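Local structure of type I modular polyketide synthase (Streptomyces albus subsp. albus, 6IYT) at residues Ser130-Met135 against Ser394-Val399; Leu416-Leu421 against Leu432-Glu437. The protein probably selects an extender unit, likely ethylmalonyl-coenzyme A, and transfers it to the acyl carrier protein during salinomycin assembly. All coordinates share one frame; numbering follows the deposited sequence.

Contact 1: Ser130-Met135 against Ser394-Val399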
ATOM      1  N   SER A 130      -4.376   7.776   1.209  1.00 10.07           N
ATOM      2  CA  SER A 130      -2.945   7.405   1.109  1.00 13.72           C
ATOM      3  C   SER A 130      -2.016   8.615   0.869  1.00 11.71           C
ATOM      4  O   SER A 130      -0.790   8.488   0.932  1.00 12.59           O
ATOM      5  CB  SER A 130      -2.772   6.408  -0.059  1.00 16.68           C
ATOM      6  OG  SER A 130      -2.518   5.133   0.456  1.00 34.45           O
ATOM      7  N   GLN A 131      -2.580   9.671   0.318  1.00  9.98           N
ATOM      8  CA  GLN A 131      -1.789  10.654  -0.382  1.00  9.74           C
ATOM      9  C   GLN A 131      -1.028  11.525   0.618  1.00  8.27           C
ATOM     10  O   GLN A 131      -1.543  11.832   1.688  1.00 10.34           O
ATOM     11  CB  GLN A 131      -2.725  11.535  -1.288  1.00 10.67           C
ATOM     12  CG  GLN A 131      -3.789  12.335  -0.531  1.00 12.79           C
ATOM     13  CD  GLN A 131      -5.129  11.609  -0.363  1.00 14.49           C
ATOM     14  OE1 GLN A 131      -5.209  10.393  -0.473  1.00 15.60           O
ATOM     15  NE2 GLN A 131      -6.206  12.383  -0.146  1.00 14.93           N
ATOM     16  N   TRP A 132       0.143  12.014   0.219  1.00  7.19           N
ATOM     17  CA  TRP A 132       0.794  13.100   0.920  1.00  8.30           C
ATOM     18  C   TRP A 132       1.608  13.989  -0.016  1.00  9.32           C
ATOM     19  O   TRP A 132       2.029  13.573  -1.101  1.00  7.07           O
ATOM     20  CB  TRP A 132       1.676  12.573   2.053  1.00  8.65           C
ATOM     21  CG  TRP A 132       2.628  11.470   1.663  1.00  6.80           C
ATOM     22  CD1 TRP A 132       2.364  10.131   1.635  1.00  7.27           C
ATOM     23  CD2 TRP A 132       4.044  11.601   1.423  1.00  6.64           C
ATOM     24  NE1 TRP A 132       3.516   9.427   1.397  1.00  6.89           N
ATOM     25  CE2 TRP A 132       4.564  10.308   1.277  1.00  6.02           C
ATOM     26  CE3 TRP A 132       4.916  12.702   1.298  1.00  6.36           C
ATOM     27  CZ2 TRP A 132       5.909  10.076   1.071  1.00  5.67           C
ATOM     28  CZ3 TRP A 132       6.247  12.461   1.100  1.00  5.77           C
ATOM     29  CH2 TRP A 132       6.722  11.169   0.930  1.00  6.14           C
ATOM     30  N   ALA A 133       1.691  15.261   0.350  1.00 12.04           N
ATOM     31  CA  ALA A 133       2.306  16.240  -0.502  1.00 13.44           C
ATOM     32  C   ALA A 133       3.778  15.919  -0.657  1.00 10.39           C
ATOM     33  O   ALA A 133       4.498  15.746   0.339  1.00 15.35           O
ATOM     34  CB  ALA A 133       2.119  17.635   0.078  1.00 14.28           C
ATOM     35  N   GLY A 134       4.192  15.728  -1.898  1.00 11.12           N
ATOM     36  CA  GLY A 134       5.580  15.373  -2.214  1.00 10.91           C
ATOM     37  C   GLY A 134       5.827  13.872  -2.334  1.00  9.11           C
ATOM     38  O   GLY A 134       6.948  13.445  -2.602  1.00 11.71           O
ATOM     39  N   MET A 135       4.779  13.062  -2.148  1.00  7.61           N
ATOM     40  CA  MET A 135       4.905  11.593  -2.322  1.00  8.33           C
ATOM     41  C   MET A 135       5.490  11.220  -3.699  1.00  7.78           C
ATOM     42  O   MET A 135       5.229  11.889  -4.704  1.00  7.34           O
ATOM     43  CB  MET A 135       3.536  10.902  -2.145  1.00  9.25           C
ATOM     44  CG  MET A 135       2.525  11.239  -3.234  1.00 10.49           C
ATOM     45  SD  MET A 135       0.962  10.411  -2.927  1.00 10.95           S
ATOM     46  CE  MET A 135       1.391   8.738  -3.347  1.00 24.80           C
ATOM     47  N   SER A 394       0.311  -1.763  -0.866  1.00  4.49           N
ATOM     48  CA  SER A 394       1.121  -1.167  -1.915  1.00  4.66           C
ATOM     49  C   SER A 394       0.776   0.324  -2.093  1.00  5.01           C
ATOM     50  O   SER A 394       0.225   0.724  -3.127  1.00  5.28           O
ATOM     51  CB  SER A 394       0.883  -1.927  -3.221  1.00  5.03           C
ATOM     52  OG  SER A 394       1.811  -1.550  -4.233  1.00  5.08           O
ATOM     53  N   SER A 395       1.067   1.121  -1.060  1.00  4.83           N
ATOM     54  CA  SER A 395       0.564   2.495  -0.974  1.00  5.20           C
ATOM     55  C   SER A 395       1.617   3.476  -0.427  1.00  5.51           C
ATOM     56  O   SER A 395       2.613   3.075   0.117  1.00  4.66           O
ATOM     57  CB  SER A 395      -0.650   2.532  -0.062  1.00  5.16           C
ATOM     58  OG  SER A 395      -0.270   2.313   1.262  1.00  6.15           O
ATOM     59  N   ALA A 396       1.356   4.769  -0.620  1.00  5.32           N
ATOM     60  CA  ALA A 396       2.229   5.838  -0.174  1.00  6.77           C
ATOM     61  C   ALA A 396       2.150   6.064   1.352  1.00  6.38           C
ATOM     62  O   ALA A 396       3.019   6.669   1.913  1.00  4.95           O
ATOM     63  CB  ALA A 396       1.868   7.124  -0.911  1.00  7.59           C
ATOM     64  N   HIS A 397       1.110   5.530   1.999  1.00  6.61           N
ATOM     65  CA  HIS A 397       0.897   5.746   3.452  1.00  8.02           C
ATOM     66  C   HIS A 397      -0.116   4.748   3.935  1.00  8.01           C
ATOM     67  O   HIS A 397      -1.085   4.507   3.235  1.00  8.08           O
ATOM     68  CB  HIS A 397       0.384   7.175   3.724  1.00  8.64           C
ATOM     69  CG  HIS A 397       0.137   7.458   5.175  1.00  8.55           C
ATOM     70  ND1 HIS A 397       1.156   7.671   6.065  1.00  9.36           N
ATOM     71  CD2 HIS A 397      -1.009   7.533   5.896  1.00 12.08           C
ATOM     72  CE1 HIS A 397       0.663   7.808   7.286  1.00 12.35           C
ATOM     73  NE2 HIS A 397      -0.648   7.707   7.216  1.00 12.64           N
ATOM     74  N   PRO A 398       0.177   4.036   5.050  1.00  8.27           N
ATOM     75  CA  PRO A 398      -0.636   2.820   5.342  1.00 10.20           C
ATOM     76  C   PRO A 398      -1.978   3.183   5.914  1.00 12.89           C
ATOM     77  O   PRO A 398      -2.058   3.975   6.881  1.00 17.12           O
ATOM     78  CB  PRO A 398       0.174   2.057   6.382  1.00 11.08           C
ATOM     79  CG  PRO A 398       1.393   2.820   6.630  1.00 10.67           C
ATOM     80  CD  PRO A 398       1.372   4.124   5.885  1.00  9.25           C
ATOM     81  N   VAL A 399      -3.033   2.823   5.212  1.00  9.32           N
ATOM     82  CA  VAL A 399      -4.333   3.201   5.660  1.00 10.43           C
ATOM     83  C   VAL A 399      -5.229   2.060   6.016  1.00  8.96           C
ATOM     84  O   VAL A 399      -6.195   2.267   6.717  1.00  7.63           O
ATOM     85  CB  VAL A 399      -5.031   4.155   4.695  1.00 14.27           C
ATOM     86  CG1 VAL A 399      -4.273   5.487   4.630  1.00 14.06           C
ATOM     87  CG2 VAL A 399      -5.167   3.553   3.333  1.00 13.99           C
TER

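Contact 2: Leu416-Leu421 against Leu432-Glu437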
ATOM      1  N   LEU A 416       0.974 -10.651   9.181  1.00  9.03           N
ATOM      2  CA  LEU A 416       1.797  -9.460   8.943  1.00  8.39           C
ATOM      3  C   LEU A 416       1.028  -8.484   8.066  1.00  7.41           C
ATOM      4  O   LEU A 416       0.501  -8.871   7.020  1.00  8.60           O
ATOM      5  CB  LEU A 416       3.097  -9.840   8.262  1.00  8.26           C
ATOM      6  CG  LEU A 416       3.945  -8.680   7.742  1.00 10.53           C
ATOM      7  CD1 LEU A 416       4.546  -7.874   8.866  1.00 10.50           C
ATOM      8  CD2 LEU A 416       5.027  -9.217   6.822  1.00 11.52           C
ATOM      9  N   ALA A 417       0.869  -7.270   8.560  1.00  7.13           N
ATOM     10  CA  ALA A 417       0.246  -6.195   7.803  1.00  7.83           C
ATOM     11  C   ALA A 417       1.254  -5.087   7.595  1.00  8.25           C
ATOM     12  O   ALA A 417       1.674  -4.423   8.548  1.00  9.63           O
ATOM     13  CB  ALA A 417      -0.978  -5.683   8.545  1.00  8.45           C
ATOM     14  N   GLN A 418       1.768  -5.007   6.385  1.00  7.00           N
ATOM     15  CA  GLN A 418       2.971  -4.268   6.112  1.00  6.76           C
ATOM     16  C   GLN A 418       2.652  -3.205   5.079  1.00  6.67           C
ATOM     17  O   GLN A 418       2.138  -3.518   4.039  1.00  7.14           O
ATOM     18  CB  GLN A 418       4.016  -5.214   5.559  1.00  7.24           C
ATOM     19  CG  GLN A 418       5.279  -4.530   5.181  1.00  8.61           C
ATOM     20  CD  GLN A 418       5.949  -3.955   6.353  1.00 10.40           C
ATOM     21  OE1 GLN A 418       6.176  -4.654   7.335  1.00 14.45           O
ATOM     22  NE2 GLN A 418       6.192  -2.646   6.328  1.00  9.41           N
ATOM     23  N   GLY A 419       2.977  -1.953   5.384  1.00  6.20           N
ATOM     24  CA  GLY A 419       2.909  -0.869   4.392  1.00  5.55           C
ATOM     25  C   GLY A 419       4.176  -0.759   3.545  1.00  5.29           C
ATOM     26  O   GLY A 419       5.133  -1.509   3.743  1.00  5.47           O
ATOM     27  N   THR A 420       4.163   0.179   2.600  1.00  4.77           N
ATOM     28  CA  THR A 420       5.283   0.415   1.744  1.00  4.87           C
ATOM     29  C   THR A 420       5.906   1.741   2.117  1.00  4.94           C
ATOM     30  O   THR A 420       6.868   1.756   2.864  1.00  5.74           O
ATOM     31  CB  THR A 420       4.905   0.367   0.268  1.00  5.13           C
ATOM     32  OG1 THR A 420       4.197  -0.861   0.006  1.00  5.07           O
ATOM     33  CG2 THR A 420       6.136   0.414  -0.592  1.00  5.20           C
ATOM     34  N   LEU A 421       5.326   2.856   1.676  1.00  4.59           N
ATOM     35  CA  LEU A 421       5.783   4.142   2.150  1.00  5.07           C
ATOM     36  C   LEU A 421       4.927   4.686   3.275  1.00  5.86           C
ATOM     37  O   LEU A 421       3.998   4.047   3.712  1.00  6.50           O
ATOM     38  CB  LEU A 421       5.862   5.152   0.993  1.00  4.81           C
ATOM     39  CG  LEU A 421       6.594   4.717  -0.273  1.00  5.15           C
ATOM     40  CD1 LEU A 421       6.606   5.852  -1.312  1.00  5.52           C
ATOM     41  CD2 LEU A 421       8.013   4.298   0.057  1.00  5.64           C
ATOM     42  N   LEU A 432      13.730   0.187   2.400  1.00  4.45           N
ATOM     43  CA  LEU A 432      14.512  -0.815   3.128  1.00  5.20           C
ATOM     44  C   LEU A 432      13.909  -1.144   4.481  1.00  4.54           C
ATOM     45  O   LEU A 432      14.016  -2.300   4.953  1.00  3.68           O
ATOM     46  CB  LEU A 432      15.954  -0.341   3.303  1.00  6.37           C
ATOM     47  CG  LEU A 432      16.810  -0.250   2.029  1.00  7.39           C
ATOM     48  CD1 LEU A 432      18.187   0.300   2.372  1.00  8.89           C
ATOM     49  CD2 LEU A 432      16.932  -1.591   1.338  1.00  8.21           C
ATOM     50  N   THR A 433      13.357  -0.134   5.152  1.00  4.33           N
ATOM     51  CA  THR A 433      12.678  -0.335   6.447  1.00  4.22           C
ATOM     52  C   THR A 433      11.423  -1.223   6.332  1.00  4.08           C
ATOM     53  O   THR A 433      11.280  -2.187   7.064  1.00  3.72           O
ATOM     54  CB  THR A 433      12.358   1.002   7.143  1.00  4.36           C
ATOM     55  OG1 THR A 433      13.575   1.743   7.342  1.00  3.92           O
ATOM     56  CG2 THR A 433      11.723   0.752   8.489  1.00  4.35           C
ATOM     57  N   SER A 434      10.642  -1.026   5.284  1.00  3.99           N
ATOM     58  CA  SER A 434       9.516  -1.881   5.034  1.00  4.31           C
ATOM     59  C   SER A 434       9.944  -3.293   4.660  1.00  3.85           C
ATOM     60  O   SER A 434       9.369  -4.292   5.154  1.00  3.45           O
ATOM     61  CB  SER A 434       8.619  -1.267   3.957  1.00  4.59           C
ATOM     62  OG  SER A 434       8.047  -0.064   4.454  1.00  5.22           O
ATOM     63  N   PHE A 435      10.984  -3.407   3.837  1.00  3.75           N
ATOM     64  CA  PHE A 435      11.547  -4.712   3.522  1.00  3.79           C
ATOM     65  C   PHE A 435      11.981  -5.433   4.842  1.00  4.31           C
ATOM     66  O   PHE A 435      11.762  -6.623   5.004  1.00  3.83           O
ATOM     67  CB  PHE A 435      12.774  -4.593   2.632  1.00  4.00           C
ATOM     68  CG  PHE A 435      12.512  -4.244   1.190  1.00  3.91           C
ATOM     69  CD1 PHE A 435      11.230  -4.125   0.659  1.00  3.98           C
ATOM     70  CD2 PHE A 435      13.605  -4.086   0.329  1.00  4.11           C
ATOM     71  CE1 PHE A 435      11.055  -3.881  -0.701  1.00  4.35           C
ATOM     72  CE2 PHE A 435      13.435  -3.769  -0.996  1.00  4.31           C
ATOM     73  CZ  PHE A 435      12.154  -3.662  -1.518  1.00  3.64           C
ATOM     74  N   ALA A 436      12.694  -4.708   5.702  1.00  4.22           N
ATOM     75  CA  ALA A 436      13.190  -5.277   6.974  1.00  4.97           C
ATOM     76  C   ALA A 436      12.053  -5.680   7.905  1.00  4.71           C
ATOM     77  O   ALA A 436      12.115  -6.724   8.556  1.00  3.93           O
ATOM     78  CB  ALA A 436      14.117  -4.294   7.660  1.00  5.01           C
ATOM     79  N   GLU A 437      11.019  -4.846   7.968  1.00  6.03           N
ATOM     80  CA  GLU A 437       9.847  -5.156   8.756  1.00  5.94           C
ATOM     81  C   GLU A 437       9.154  -6.450   8.291  1.00  6.61           C
ATOM     82  O   GLU A 437       8.702  -7.247   9.117  1.00  6.77           O
ATOM     83  CB  GLU A 437       8.882  -3.971   8.749  1.00  7.22           C
ATOM     84  CG  GLU A 437       9.371  -2.822   9.631  1.00  8.13           C
ATOM     85  CD  GLU A 437       8.572  -1.531   9.452  1.00 12.14           C
ATOM     86  OE1 GLU A 437       7.767  -1.428   8.486  1.00 12.98           O
ATOM     87  OE2 GLU A 437       8.742  -0.639  10.294  1.00 15.14           O
TER

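Contact 1: Ser130-Met135 against Ser394-Val399
The indole of Trp132 points its NE1 at the backbone of Ala396, giving a hydrogen bond of 2.8 Å from NE1 to Ala396 O. The oxygen lies close to the ring plane, yet the donor stands above the carbonyl plane, 50° out of it, so no lone pair is met squarely. Trp132 reaches there because CG sits between its backbone N and carbonyl carbon (chi1 50°), while Met135 CB rests 3.6 Å above the centre of one ring face. A type II turn from Trp132 to Met135 folds these two residues together, and a weak bond from Trp132 N to Met135 SD adds to it.

Ser130 OG makes the second polar link. It donates to His397 O at 3.2 Å, in the carbonyl plane and on a lone pair. The same OG is pressed against Ser395 CB, also at 3.2 Å. Ser130 N and O are buried without a polar partner: the oxygen faces carbon, with His397 CB 3.3 Å and Ala396 CB 3.5 Å from Ser130 O, and Val399 CG1 lies near the nitrogen. Two polar side-chain atoms of the 394-399 loop find partners outside the contact: Ser395 OG in Glu393 and His397 ND1 in the backbone N of Arg423.

These two loops each follow a central strand of the acyltransferase sheet, and Ser130 and Gln131 end a GQGSQ sequence, a signature of this family. Side-chain donors from one loop grip two successive carbonyls of the other, so the polar part of the join reads the backbone course of residues 396-397, while Ala396 CB and His397 CB fill in beside it.

Contact 2: Leu416-Leu421 against Leu432-Glu437
Gln418 NE2 makes two hydrogen bonds, one across the contact to Glu437 OE1 at 2.9 Å and one back to Gly419 O at 3.0 Å. Both acceptors lie close to the amide plane, and both N-H bonds are nearly straight, 165° in the one to Glu437, which fixes the rotation of the amide. With CG anti to the backbone N (chi1 177°) and a bend at chi2, the side chain meets that of Glu437 at about a right angle, the amide and carboxylate planes 37° apart. Gln418 OE1 then lies 3.1 Å from Glu437 CB.

One helical turn earlier, Ser434 OG donates to Thr420 O at 2.7 Å, in the carbonyl plane and on a lone pair. Arg430, from the same helix 428-439, bonds to Ser434 OG and forms a salt bridge with Glu437 OE1, tying the two grips together. Thr420 OG1 turns elsewhere, to Glu393 O and Trp199.

Helix segment 432-437 runs antiparallel to strand 416-418, their axes 9.7 Å apart at closest; Gln418 and Glu437 join it to the strand, and Ser434 to the loop that follows. Flanked by Arg430, the Glu437 carboxylate is probably kept ionised, and its charge would strengthen the pull on the Gln418 amide.

Overall arrangement
Contacts 1 and 2 lie side by side, their centres about 13 Å apart, and meet directly: Ser395 O is 3.1 Å from Leu421 N, a probable hydrogen bond, and Pro398 CD packs 3.4 Å from Leu421 O. Strands 120-125, 388-393 and 416-418 are parallel neighbours in one sheet, and the loops of contact 1 leave the first two at their C-terminal ends, as residues 419-421 leave the third. Glu393 is common to both, and its carboxylate also takes Val399 N. Helix 181-200 touches both. Strand 208-211, beside 120-125 at the opposite edge of the sheet from 416-418, leads into a GHSQG sequence consistent with a nucleophile elbow, whose Ser213 is probably the acylated serine.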